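Local coordinates for penicillin-binding protein PbpB (Mycobacterium tuberculosis, PDB 6KGU), which synthesises cross-linked peptidoglycan from lipid intermediates during cell wall biogenesis, and carries the transpeptidase domain that binds beta-lactam antibiotics such as aztreonam, at residues Q444-V450 / Q471-T476; P463-V467 / A531-H535; V467-Q471 / E545-L549. All coordinates share one frame; numbering follows the deposited sequence.

Interaction 1 of 3, residues Q444-V450 / Q471-T476; sequences QMLRAVV and QMAGKT. With AZR (2-({[(1Z)-1-(2-amino-1,3-thiazol-4-yl)-2-oxo-2-{[(2S,3S)-1-oxo-3-(sulfoamino)butan-2-yl]amino}ethylidene]amino}oxy)-2-methylpropanoic acid), chain B.
Q471 lays its carboxamide over one face of the R447 guanidinium: Q471 CD stands 3.4 Å above the plane, offset toward the rim, and the two flat groups are only 23° apart. Q444 joins this stack from its margin. Its NE2 donates to Q471 OE1 (2.9 Å) along an almost straight line, with the two amide planes turned 87° to each other, while its OE1 receives R447 NH1 (2.8 Å) on a lone pair, in the guanidinium plane. A bend in the arginine chain (chi3 63°) turns the head group into this position. At another edge, R447 NE reaches a water at 3.1 Å, which in turn donates to M472 O.

Beyond the polar cluster the backbones meet directly. G474 N donates to L446 O (3.2 Å), approaching from above the carbonyl plane. V449 presses CG2 to 3.2 Å from G474 O, and V450 CG2 rests on M472. Helix 436-445 and the helical-angled residues that follow it are thereby fitted to strand 473-483, whose K475 and T476 begin the KTG motif of penicillin-binding transpeptidases. K475 NZ bonds to T476 O and to S324 OG, close to S269, the probable acylated serine. T476 OG1, also bonded to T461, donates to the sulfamate oxygen O33 of the opened aztreonam (2.6 Å). The chemistry divides along the strand: two amides fix the rotation of an arginine head group at one end, one stacked on its face and one bonded in its plane, whereas at the other a hydroxyl and a lysine amine gather at the drug's anionic group.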
ATOM      1  N   GLN A 444       5.548 -12.173  13.698  1.00 29.85           N
ATOM      2  CA  GLN A 444       6.844 -12.527  14.272  1.00 31.25           C
ATOM      3  C   GLN A 444       7.759 -13.138  13.220  1.00 32.08           C
ATOM      4  O   GLN A 444       8.943 -12.791  13.145  1.00 32.08           O
ATOM      5  CB  GLN A 444       6.657 -13.486  15.453  1.00 33.53           C
ATOM      6  CG  GLN A 444       6.129 -12.798  16.709  1.00 37.48           C
ATOM      7  CD  GLN A 444       7.079 -11.718  17.236  1.00 36.15           C
ATOM      8  OE1 GLN A 444       8.297 -11.897  17.260  1.00 41.29           O
ATOM      9  NE2 GLN A 444       6.521 -10.600  17.639  1.00 34.18           N
ATOM     10  N   MET A 445       7.221 -14.042  12.389  1.00 26.35           N
ATOM     11  CA  MET A 445       8.003 -14.647  11.315  1.00 34.44           C
ATOM     12  C   MET A 445       8.596 -13.592  10.396  1.00 28.61           C
ATOM     13  O   MET A 445       9.763 -13.679  10.011  1.00 30.33           O
ATOM     14  CB  MET A 445       7.135 -15.606  10.486  1.00 30.78           C
ATOM     15  CG  MET A 445       7.208 -17.062  10.877  1.00 40.93           C
ATOM     16  SD  MET A 445       6.666 -18.167   9.548  1.00 38.75           S
ATOM     17  CE  MET A 445       5.024 -17.525   9.214  1.00 39.38           C
ATOM     18  N   LEU A 446       7.789 -12.615   9.988  1.00 29.37           N
ATOM     19  CA  LEU A 446       8.271 -11.618   9.037  1.00 31.07           C
ATOM     20  C   LEU A 446       9.282 -10.653   9.662  1.00 30.52           C
ATOM     21  O   LEU A 446       9.849  -9.827   8.937  1.00 27.32           O
ATOM     22  CB  LEU A 446       7.078 -10.851   8.435  1.00 27.88           C
ATOM     23  CG  LEU A 446       6.136 -11.691   7.557  1.00 34.28           C
ATOM     24  CD1 LEU A 446       4.986 -10.847   7.010  1.00 32.23           C
ATOM     25  CD2 LEU A 446       6.904 -12.361   6.414  1.00 28.62           C
ATOM     26  N   ARG A 447       9.537 -10.752  10.968  1.00 25.20           N
ATOM     27  CA  ARG A 447      10.704 -10.081  11.545  1.00 31.60           C
ATOM     28  C   ARG A 447      11.999 -10.622  10.956  1.00 34.71           C
ATOM     29  O   ARG A 447      13.006  -9.906  10.897  1.00 29.78           O
ATOM     30  CB  ARG A 447      10.735 -10.244  13.072  1.00 30.03           C
ATOM     31  CG  ARG A 447       9.660  -9.464  13.820  1.00 29.34           C
ATOM     32  CD  ARG A 447       9.712  -9.774  15.325  1.00 35.16           C
ATOM     33  NE  ARG A 447      10.969  -9.357  15.942  1.00 33.06           N
ATOM     34  CZ  ARG A 447      11.368  -9.714  17.166  1.00 37.98           C
ATOM     35  NH1 ARG A 447      10.614 -10.505  17.933  1.00 33.77           N
ATOM     36  NH2 ARG A 447      12.524  -9.278  17.628  1.00 38.00           N
ATOM     37  N   ALA A 448      11.993 -11.883  10.510  1.00 26.61           N
ATOM     38  CA  ALA A 448      13.200 -12.469   9.935  1.00 29.87           C
ATOM     39  C   ALA A 448      13.647 -11.738   8.674  1.00 30.95           C
ATOM     40  O   ALA A 448      14.845 -11.704   8.366  1.00 29.66           O
ATOM     41  CB  ALA A 448      12.959 -13.947   9.623  1.00 32.56           C
ATOM     42  N   VAL A 449      12.704 -11.148   7.935  1.00 27.78           N
ATOM     43  CA  VAL A 449      13.046 -10.467   6.692  1.00 25.02           C
ATOM     44  C   VAL A 449      13.990  -9.297   6.951  1.00 30.01           C
ATOM     45  O   VAL A 449      14.886  -9.018   6.143  1.00 30.28           O
ATOM     46  CB  VAL A 449      11.754 -10.018   5.981  1.00 28.68           C
ATOM     47  CG1 VAL A 449      12.058  -8.969   4.888  1.00 30.78           C
ATOM     48  CG2 VAL A 449      11.010 -11.237   5.398  1.00 26.57           C
ATOM     49  N   VAL A 450      13.835  -8.610   8.081  1.00 28.64           N
ATOM     50  CA  VAL A 450      14.655  -7.435   8.365  1.00 33.80           C
ATOM     51  C   VAL A 450      15.810  -7.762   9.299  1.00 36.12           C
ATOM     52  O   VAL A 450      16.516  -6.852   9.746  1.00 32.66           O
ATOM     53  CB  VAL A 450      13.811  -6.279   8.928  1.00 30.80           C
ATOM     54  CG1 VAL A 450      12.661  -5.958   7.979  1.00 36.71           C
ATOM     55  CG2 VAL A 450      13.288  -6.629  10.319  1.00 30.00           C
ATOM     56  N   GLN A 471      10.556  -4.028  16.927  1.00 28.81           N
ATOM     57  CA  GLN A 471      10.207  -5.269  16.228  1.00 31.31           C
ATOM     58  C   GLN A 471       9.582  -4.959  14.859  1.00 26.54           C
ATOM     59  O   GLN A 471       8.410  -5.226  14.595  1.00 33.23           O
ATOM     60  CB  GLN A 471       9.258  -6.109  17.079  1.00 32.25           C
ATOM     61  CG  GLN A 471       9.835  -6.629  18.395  1.00 31.52           C
ATOM     62  CD  GLN A 471       8.974  -7.721  19.032  1.00 36.65           C
ATOM     63  OE1 GLN A 471       8.217  -8.419  18.351  1.00 34.42           O
ATOM     64  NE2 GLN A 471       9.105  -7.883  20.344  1.00 36.29           N
ATOM     65  N   MET A 472      10.387  -4.387  13.967  1.00 31.67           N
ATOM     66  CA  MET A 472       9.899  -4.186  12.610  1.00 26.24           C
ATOM     67  C   MET A 472       9.713  -5.538  11.930  1.00 28.42           C
ATOM     68  O   MET A 472      10.410  -6.514  12.230  1.00 25.31           O
ATOM     69  CB  MET A 472      10.855  -3.316  11.796  1.00 30.34           C
ATOM     70  CG  MET A 472      10.975  -1.848  12.297  1.00 26.74           C
ATOM     71  SD  MET A 472       9.385  -1.011  12.478  1.00 31.16           S
ATOM     72  CE  MET A 472       9.925   0.492  13.299  1.00 30.29           C
ATOM     73  N   ALA A 473       8.733  -5.598  11.032  1.00 27.34           N
ATOM     74  CA  ALA A 473       8.420  -6.824  10.302  1.00 29.35           C
ATOM     75  C   ALA A 473       7.897  -6.443   8.928  1.00 30.96           C
ATOM     76  O   ALA A 473       7.152  -5.470   8.807  1.00 28.99           O
ATOM     77  CB  ALA A 473       7.376  -7.670  11.045  1.00 24.94           C
ATOM     78  N   GLY A 474       8.272  -7.215   7.910  1.00 32.98           N
ATOM     79  CA  GLY A 474       7.889  -6.877   6.552  1.00 32.82           C
ATOM     80  C   GLY A 474       8.272  -7.948   5.546  1.00 30.78           C
ATOM     81  O   GLY A 474       8.654  -9.063   5.901  1.00 29.05           O
ATOM     82  N   LYS A 475       8.153  -7.586   4.267  1.00 25.39           N
ATOM     83  CA  LYS A 475       8.457  -8.492   3.174  1.00 26.75           C
ATOM     84  C   LYS A 475       8.861  -7.675   1.956  1.00 27.35           C
ATOM     85  O   LYS A 475       8.190  -6.698   1.609  1.00 27.64           O
ATOM     86  CB  LYS A 475       7.256  -9.391   2.835  1.00 26.54           C
ATOM     87  CG  LYS A 475       7.530 -10.415   1.732  1.00 28.46           C
ATOM     88  CD  LYS A 475       8.484 -11.497   2.237  1.00 28.93           C
ATOM     89  CE  LYS A 475       8.946 -12.401   1.116  1.00 29.71           C
ATOM     90  NZ  LYS A 475      10.045 -11.798   0.301  1.00 24.41           N
ATOM     91  N   THR A 476       9.946  -8.102   1.306  1.00 26.96           N
ATOM     92  CA  THR A 476      10.463  -7.526   0.072  1.00 27.98           C
ATOM     93  C   THR A 476       9.802  -8.175  -1.135  1.00 32.63           C
ATOM     94  O   THR A 476       9.358  -9.325  -1.073  1.00 32.53           O
ATOM     95  CB  THR A 476      11.974  -7.754  -0.027  1.00 28.40           C
ATOM     96  OG1 THR A 476      12.260  -9.103   0.374  1.00 29.93           O
ATOM     97  CG2 THR A 476      12.763  -6.762   0.861  1.00 23.62           C
TER
HETATM   98  C7  AZR B 701      13.607 -13.317  -5.336  1.00 36.47           C
HETATM   99  S8  AZR B 701       6.649 -12.753 -10.145  1.00 64.23           S
HETATM  100  O9  AZR B 701       9.654 -11.199  -5.177  1.00 31.29           O
HETATM  101  O10 AZR B 701      10.836 -14.863  -7.895  1.00 42.19           O
HETATM  102  O11 AZR B 701      12.780 -12.950  -9.469  1.00 47.11           O
HETATM  103  N12 AZR B 701      12.177 -12.269  -3.607  1.00 32.34           N
HETATM  104  N13 AZR B 701      10.951 -12.738  -7.080  1.00 34.59           N
HETATM  105  N14 AZR B 701      11.544 -12.692 -10.134  1.00 46.91           N
HETATM  106  N15 AZR B 701       8.968 -12.072 -11.074  1.00 49.67           N
HETATM  107  N16 AZR B 701       7.151 -11.255 -12.325  1.00 45.76           N
HETATM  108  S17 AZR B 701      12.800 -10.997  -2.872  1.00 34.08           S
HETATM  109  C18 AZR B 701      12.366 -12.490  -5.052  1.00 32.77           C
HETATM  110  C19 AZR B 701      11.086 -13.080  -5.668  1.00 36.57           C
HETATM  111  C20 AZR B 701       9.915 -12.355  -4.957  1.00 34.25           C
HETATM  112  C21 AZR B 701      10.772 -13.645  -8.058  1.00 45.67           C
HETATM  113  C22 AZR B 701      10.555 -13.049  -9.405  1.00 49.18           C
HETATM  114  C23 AZR B 701      13.906 -12.526 -10.205  1.00 55.36           C
HETATM  115  C24 AZR B 701       9.181 -12.814  -9.918  1.00 46.61           C
HETATM  116  C25 AZR B 701       8.062 -13.264  -9.293  1.00 45.57           C
HETATM  117  C26 AZR B 701       7.678 -11.951 -11.309  1.00 48.50           C
HETATM  118  C27 AZR B 701      13.873 -11.008 -10.192  1.00 52.32           C
HETATM  119  C28 AZR B 701      15.179 -13.055  -9.568  1.00 53.23           C
HETATM  120  C29 AZR B 701      13.771 -13.064 -11.627  1.00 48.12           C
HETATM  121  O30 AZR B 701      13.043 -13.985 -11.928  1.00 54.18           O
HETATM  122  O31 AZR B 701      14.553 -12.463 -12.470  1.00 56.48           O
HETATM  123  O32 AZR B 701      14.203 -11.176  -2.786  1.00 36.19           O
HETATM  124  O33 AZR B 701      12.294 -11.063  -1.400  1.00 32.28           O
HETATM  125  O34 AZR B 701      12.234  -9.835  -3.453  1.00 37.19           O
HETATM  126  O   HOH W   1      12.305  -7.248  14.102  1.00 29.37           O

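Interaction 2 of 3, residues P463-V467 / A531-H535; sequences PTAGV and APLFH. With CO (cobalt (II) ion), chain C.
H535 sets its imidazole beside the carbonyls of T464 and G466, at the point where the C-terminal helix 531-544 of the penicillin-binding transpeptidase fold passes a short 3-10 turn, residues 463-465. This helix lies against the antiparallel sheet of the domain, and the turn belongs to the long connection leading into strand 473-483. CG of the histidine stands anti to the backbone N (chi1 178°), which carries the ring off the helix and over the end of the turn. ND1 donates to G466 O at 2.8 Å. The acceptor lies in the ring plane, but the hydrogen bond is bent (133° at the hydrogen), and ND1 lies above the carbonyl plane, 40° out of it. T464 O is also near ND1, but the angle there is too poor for a bond, and it sits instead close to H535 CB. V467 CG2 packs obliquely by the same ring.

The rest of the interface is van der Waals packing. A465 CB touches A531 CB and F534 CD1, each at 3.8 Å, so that the alanine methyl meets both the first residue of the helix and the phenyl ring. A465 O approaches F534 CD1 at the ring edge, near its plane, at 3.6 Å. T464 OG1 rests on A531 CB (3.3 Å) and on the P532 ring. Deeper in the domain, F534 also meets the F498 ring and packs on I511 and I513 of strand 509-516, linking the turn to the sheet through one side chain. The imidazole is used at both nitrogens: with ND1 donating to G466 O, H535 NE2 is left to bind a cobalt ion, at 2.2 Å.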
ATOM      1  N   PRO A 463      17.516  -6.447   5.432  1.00 29.42           N
ATOM      2  CA  PRO A 463      18.038  -6.000   6.733  1.00 30.97           C
ATOM      3  C   PRO A 463      18.083  -4.487   6.892  1.00 32.83           C
ATOM      4  O   PRO A 463      17.952  -4.002   8.023  1.00 30.48           O
ATOM      5  CB  PRO A 463      19.446  -6.622   6.779  1.00 30.45           C
ATOM      6  CG  PRO A 463      19.830  -6.761   5.335  1.00 31.13           C
ATOM      7  CD  PRO A 463      18.544  -7.143   4.637  1.00 32.81           C
ATOM      8  N   THR A 464      18.243  -3.720   5.803  1.00 31.55           N
ATOM      9  CA  THR A 464      18.190  -2.266   5.968  1.00 34.96           C
ATOM     10  C   THR A 464      16.799  -1.773   6.372  1.00 31.69           C
ATOM     11  O   THR A 464      16.672  -0.626   6.817  1.00 32.26           O
ATOM     12  CB  THR A 464      18.669  -1.527   4.696  1.00 29.75           C
ATOM     13  OG1 THR A 464      17.749  -1.727   3.615  1.00 37.27           O
ATOM     14  CG2 THR A 464      20.046  -2.016   4.259  1.00 30.87           C
ATOM     15  N   ALA A 465      15.757  -2.599   6.266  1.00 30.45           N
ATOM     16  CA  ALA A 465      14.447  -2.152   6.739  1.00 30.96           C
ATOM     17  C   ALA A 465      14.316  -2.189   8.260  1.00 30.25           C
ATOM     18  O   ALA A 465      13.433  -1.518   8.802  1.00 31.78           O
ATOM     19  CB  ALA A 465      13.327  -2.998   6.130  1.00 32.41           C
ATOM     20  N   GLY A 466      15.154  -2.952   8.962  1.00 28.78           N
ATOM     21  CA  GLY A 466      15.030  -3.023  10.407  1.00 26.16           C
ATOM     22  C   GLY A 466      15.399  -1.699  11.053  1.00 31.41           C
ATOM     23  O   GLY A 466      16.208  -0.934  10.530  1.00 30.47           O
ATOM     24  N   VAL A 467      14.741  -1.396  12.168  1.00 26.87           N
ATOM     25  CA  VAL A 467      15.066  -0.215  12.973  1.00 29.75           C
ATOM     26  C   VAL A 467      15.456  -0.723  14.363  1.00 34.21           C
ATOM     27  O   VAL A 467      14.601  -1.247  15.094  1.00 31.32           O
ATOM     28  CB  VAL A 467      13.891   0.786  13.025  1.00 31.08           C
ATOM     29  CG1 VAL A 467      14.266   2.063  13.804  1.00 31.21           C
ATOM     30  CG2 VAL A 467      13.425   1.179  11.601  1.00 29.54           C
ATOM     31  N   ALA A 531      13.627  -1.396   0.887  1.00 32.21           N
ATOM     32  CA  ALA A 531      13.811  -1.496   2.331  1.00 31.02           C
ATOM     33  C   ALA A 531      14.301  -0.198   2.980  1.00 25.12           C
ATOM     34  O   ALA A 531      13.758   0.161   4.035  1.00 29.37           O
ATOM     35  CB  ALA A 531      14.745  -2.681   2.640  1.00 29.35           C
ATOM     36  N   PRO A 532      15.241   0.570   2.413  1.00 29.95           N
ATOM     37  CA  PRO A 532      15.646   1.822   3.085  1.00 31.76           C
ATOM     38  C   PRO A 532      14.536   2.833   3.213  1.00 29.08           C
ATOM     39  O   PRO A 532      14.525   3.592   4.190  1.00 29.99           O
ATOM     40  CB  PRO A 532      16.787   2.351   2.205  1.00 32.70           C
ATOM     41  CG  PRO A 532      17.316   1.133   1.504  1.00 35.77           C
ATOM     42  CD  PRO A 532      16.101   0.288   1.248  1.00 28.82           C
ATOM     43  N   LEU A 533      13.588   2.876   2.266  1.00 27.69           N
ATOM     44  CA  LEU A 533      12.498   3.836   2.392  1.00 28.13           C
ATOM     45  C   LEU A 533      11.552   3.436   3.520  1.00 29.65           C
ATOM     46  O   LEU A 533      11.040   4.297   4.253  1.00 29.95           O
ATOM     47  CB  LEU A 533      11.758   3.966   1.063  1.00 30.30           C
ATOM     48  CG  LEU A 533      10.561   4.907   1.007  1.00 34.05           C
ATOM     49  CD1 LEU A 533      10.912   6.294   1.556  1.00 27.67           C
ATOM     50  CD2 LEU A 533      10.087   5.010  -0.441  1.00 28.15           C
ATOM     51  N   PHE A 534      11.319   2.138   3.684  1.00 26.33           N
ATOM     52  CA  PHE A 534      10.541   1.692   4.834  1.00 29.47           C
ATOM     53  C   PHE A 534      11.259   2.039   6.134  1.00 25.54           C
ATOM     54  O   PHE A 534      10.630   2.484   7.097  1.00 27.20           O
ATOM     55  CB  PHE A 534      10.281   0.185   4.748  1.00 24.85           C
ATOM     56  CG  PHE A 534       9.625  -0.385   5.992  1.00 27.69           C
ATOM     57  CD1 PHE A 534      10.402  -0.832   7.063  1.00 27.39           C
ATOM     58  CD2 PHE A 534       8.229  -0.473   6.085  1.00 26.45           C
ATOM     59  CE1 PHE A 534       9.798  -1.350   8.218  1.00 26.63           C
ATOM     60  CE2 PHE A 534       7.612  -1.003   7.226  1.00 24.44           C
ATOM     61  CZ  PHE A 534       8.410  -1.437   8.298  1.00 26.26           C
ATOM     62  N   HIS A 535      12.572   1.797   6.181  1.00 24.26           N
ATOM     63  CA  HIS A 535      13.399   2.158   7.334  1.00 28.60           C
ATOM     64  C   HIS A 535      13.189   3.610   7.747  1.00 26.89           C
ATOM     65  O   HIS A 535      12.903   3.904   8.918  1.00 30.60           O
ATOM     66  CB  HIS A 535      14.871   1.925   6.985  1.00 31.85           C
ATOM     67  CG  HIS A 535      15.818   2.316   8.072  1.00 31.09           C
ATOM     68  ND1 HIS A 535      16.180   1.455   9.079  1.00 34.25           N
ATOM     69  CD2 HIS A 535      16.488   3.471   8.305  1.00 33.52           C
ATOM     70  CE1 HIS A 535      17.023   2.061   9.896  1.00 34.41           C
ATOM     71  NE2 HIS A 535      17.230   3.282   9.444  1.00 33.48           N
TER
HETATM   72 CO    CO C 702      18.230   5.008  10.249  0.62 29.85          CO
HETATM   73  O   HOH W   2      16.693   6.418   9.845  0.91 37.36           O
HETATM   74  O   HOH W   3      17.121   5.221  11.718  0.99 40.08           O
HETATM   75  O   HOH W   4      18.117   3.896  12.084  0.76 38.35           O
HETATM   76  O   HOH W   5      17.533   6.426   8.740  0.78 38.76           O

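Interaction 3 of 3, residues V467-Q471 / E545-L549; sequences VPGYQ and ENVPL
Y470 and L549 are turned toward one another by similar first torsions: CG lies anti to the carbonyl carbon in both, with chi1 -65° in Y470 and -51° in L549. The tyrosine ring is thereby swung across the tail that follows helix 531-544, and the leucine sends CD2 back to the ring, 3.4 Å from Y470 CE2 and equally near CZ, in an oblique approach. Along the other side of the ring outline, Y470 CE1 touches V547 CG1 at 3.7 Å and lies 3.6 Å from P548 O.

At its far end the phenol donates to the backbone: Y470 OH meets V547 O at 2.6 Å, the oxygen lying near the ring plane while the hydroxyl is tilted 31° from the carbonyl plane. The tyrosine is presented by a type II beta turn, V467 to Y470, closed by Y470 N bonding to V467 O. G469 takes the third position of that turn, where a positive phi is usual, and G469 O comes within 3.3 Å of L549 CA in a CA-H...O contact. On the partner side, N546 is the C-prime residue of the Schellman motif ending the helix, and the chain beyond it runs out along the tyrosine. M542, from the last turns of that helix, packs against both Y470 and V547.

This is a surface contact, away from the catalytic cleft. One phenol-to-carbonyl bond gives the contact its direction, while methyl packing on Y470 and the G469 O contact to L549 CA are weaker and less directional.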
ATOM      1  N   VAL A 467      14.741  -1.396  12.168  1.00 26.87           N
ATOM      2  CA  VAL A 467      15.066  -0.215  12.973  1.00 29.75           C
ATOM      3  C   VAL A 467      15.456  -0.723  14.363  1.00 34.21           C
ATOM      4  O   VAL A 467      14.601  -1.247  15.094  1.00 31.32           O
ATOM      5  CB  VAL A 467      13.891   0.786  13.025  1.00 31.08           C
ATOM      6  CG1 VAL A 467      14.266   2.063  13.804  1.00 31.21           C
ATOM      7  CG2 VAL A 467      13.425   1.179  11.601  1.00 29.54           C
ATOM      8  N   PRO A 468      16.723  -0.625  14.757  1.00 36.22           N
ATOM      9  CA  PRO A 468      17.139  -1.202  16.046  1.00 42.63           C
ATOM     10  C   PRO A 468      16.340  -0.644  17.215  1.00 33.74           C
ATOM     11  O   PRO A 468      16.032   0.548  17.278  1.00 35.69           O
ATOM     12  CB  PRO A 468      18.620  -0.824  16.141  1.00 41.51           C
ATOM     13  CG  PRO A 468      19.062  -0.745  14.700  1.00 40.96           C
ATOM     14  CD  PRO A 468      17.874  -0.158  13.962  1.00 38.12           C
ATOM     15  N   GLY A 469      15.966  -1.537  18.124  1.00 32.18           N
ATOM     16  CA  GLY A 469      15.095  -1.192  19.222  1.00 37.14           C
ATOM     17  C   GLY A 469      13.624  -1.437  18.974  1.00 39.86           C
ATOM     18  O   GLY A 469      12.827  -1.283  19.901  1.00 36.98           O
ATOM     19  N   TYR A 470      13.236  -1.817  17.757  1.00 33.69           N
ATOM     20  CA  TYR A 470      11.839  -2.033  17.414  1.00 31.90           C
ATOM     21  C   TYR A 470      11.684  -3.360  16.685  1.00 32.62           C
ATOM     22  O   TYR A 470      12.558  -3.766  15.913  1.00 30.47           O
ATOM     23  CB  TYR A 470      11.295  -0.890  16.528  1.00 28.41           C
ATOM     24  CG  TYR A 470      11.247   0.453  17.229  1.00 37.78           C
ATOM     25  CD1 TYR A 470      10.231   0.751  18.127  1.00 34.19           C
ATOM     26  CD2 TYR A 470      12.208   1.428  16.980  1.00 33.39           C
ATOM     27  CE1 TYR A 470      10.180   1.977  18.769  1.00 36.57           C
ATOM     28  CE2 TYR A 470      12.157   2.660  17.612  1.00 44.19           C
ATOM     29  CZ  TYR A 470      11.146   2.922  18.511  1.00 38.71           C
ATOM     30  OH  TYR A 470      11.088   4.140  19.145  1.00 42.94           O
ATOM     31  N   GLN A 471      10.556  -4.028  16.927  1.00 28.81           N
ATOM     32  CA  GLN A 471      10.207  -5.269  16.228  1.00 31.31           C
ATOM     33  C   GLN A 471       9.582  -4.959  14.859  1.00 26.54           C
ATOM     34  O   GLN A 471       8.410  -5.226  14.595  1.00 33.23           O
ATOM     35  CB  GLN A 471       9.258  -6.109  17.079  1.00 32.25           C
ATOM     36  CG  GLN A 471       9.835  -6.629  18.395  1.00 31.52           C
ATOM     37  CD  GLN A 471       8.974  -7.721  19.032  1.00 36.65           C
ATOM     38  OE1 GLN A 471       8.217  -8.419  18.351  1.00 34.42           O
ATOM     39  NE2 GLN A 471       9.105  -7.883  20.344  1.00 36.29           N
ATOM     40  N   GLU A 545       6.317   9.818  17.710  1.00 41.95           N
ATOM     41  CA  GLU A 545       5.382   9.485  18.775  1.00 45.72           C
ATOM     42  C   GLU A 545       6.076   8.959  20.028  1.00 49.05           C
ATOM     43  O   GLU A 545       5.398   8.481  20.942  1.00 49.19           O
ATOM     44  CB  GLU A 545       4.358   8.466  18.281  1.00 45.40           C
ATOM     45  CG  GLU A 545       3.188   9.107  17.559  1.00 55.45           C
ATOM     46  CD  GLU A 545       1.932   8.276  17.636  1.00 59.61           C
ATOM     47  OE1 GLU A 545       2.026   7.026  17.568  1.00 67.97           O
ATOM     48  OE2 GLU A 545       0.844   8.874  17.777  1.00 70.94           O
ATOM     49  N   ASN A 546       7.404   9.026  20.081  1.00 47.91           N
ATOM     50  CA  ASN A 546       8.179   8.539  21.223  1.00 51.87           C
ATOM     51  C   ASN A 546       7.700   7.160  21.672  1.00 56.73           C
ATOM     52  O   ASN A 546       7.352   6.931  22.833  1.00 56.34           O
ATOM     53  CB  ASN A 546       8.130   9.544  22.368  1.00 57.32           C
ATOM     54  CG  ASN A 546       8.348  10.961  21.889  1.00 55.63           C
ATOM     55  OD1 ASN A 546       9.485  11.395  21.716  1.00 59.84           O
ATOM     56  ND2 ASN A 546       7.256  11.685  21.654  1.00 58.76           N
ATOM     57  N   VAL A 547       7.648   6.240  20.722  1.00 53.45           N
ATOM     58  CA  VAL A 547       7.376   4.850  21.083  1.00 48.09           C
ATOM     59  C   VAL A 547       8.605   4.281  21.780  1.00 45.79           C
ATOM     60  O   VAL A 547       9.733   4.473  21.290  1.00 47.24           O
ATOM     61  CB  VAL A 547       7.021   4.043  19.839  1.00 44.32           C
ATOM     62  CG1 VAL A 547       6.858   2.580  20.194  1.00 41.18           C
ATOM     63  CG2 VAL A 547       5.752   4.600  19.197  1.00 47.45           C
ATOM     64  N   PRO A 548       8.455   3.607  22.920  1.00 52.00           N
ATOM     65  CA  PRO A 548       9.632   3.067  23.614  1.00 53.07           C
ATOM     66  C   PRO A 548      10.250   1.883  22.880  1.00 51.27           C
ATOM     67  O   PRO A 548       9.573   1.132  22.173  1.00 49.31           O
ATOM     68  CB  PRO A 548       9.079   2.642  24.982  1.00 53.35           C
ATOM     69  CG  PRO A 548       7.626   2.430  24.768  1.00 52.79           C
ATOM     70  CD  PRO A 548       7.214   3.415  23.696  1.00 54.75           C
ATOM     71  N   LEU A 549      11.557   1.718  23.076  1.00 51.57           N
ATOM     72  CA  LEU A 549      12.308   0.593  22.515  1.00 56.43           C
ATOM     73  C   LEU A 549      12.003  -0.716  23.245  1.00 60.38           C
ATOM     74  O   LEU A 549      12.795  -1.664  23.202  1.00 62.17           O
ATOM     75  CB  LEU A 549      13.814   0.874  22.570  1.00 48.65           C
ATOM     76  CG  LEU A 549      14.275   2.218  21.993  1.00 51.97           C
ATOM     77  CD1 LEU A 549      15.789   2.369  22.086  1.00 51.93           C
ATOM     78  CD2 LEU A 549      13.831   2.357  20.556  1.00 45.34           C
TER

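From the N terminus, the chain passes through 444-450, which starts in helix 436-445, and after 20 residues with no regular alpha-helix or strand returns at 471-476, so interaction 1 closes a loop onto strand 473-483. That loop holds 463-467 and most of 467-471 (Q471 is shared), the first halves of interactions 2 and 3. Each meets its partner only after strands 473-483 to 509-516: at the start of helix 531-544 in interaction 2, beyond its end in interaction 3. Both cross interaction 1. V450 against A465 joins interactions 1 and 2, and M472 packs on V467, shared by 2 and 3. Together they tie the loop to strand 473-483, helix 531-544 and the segment after it.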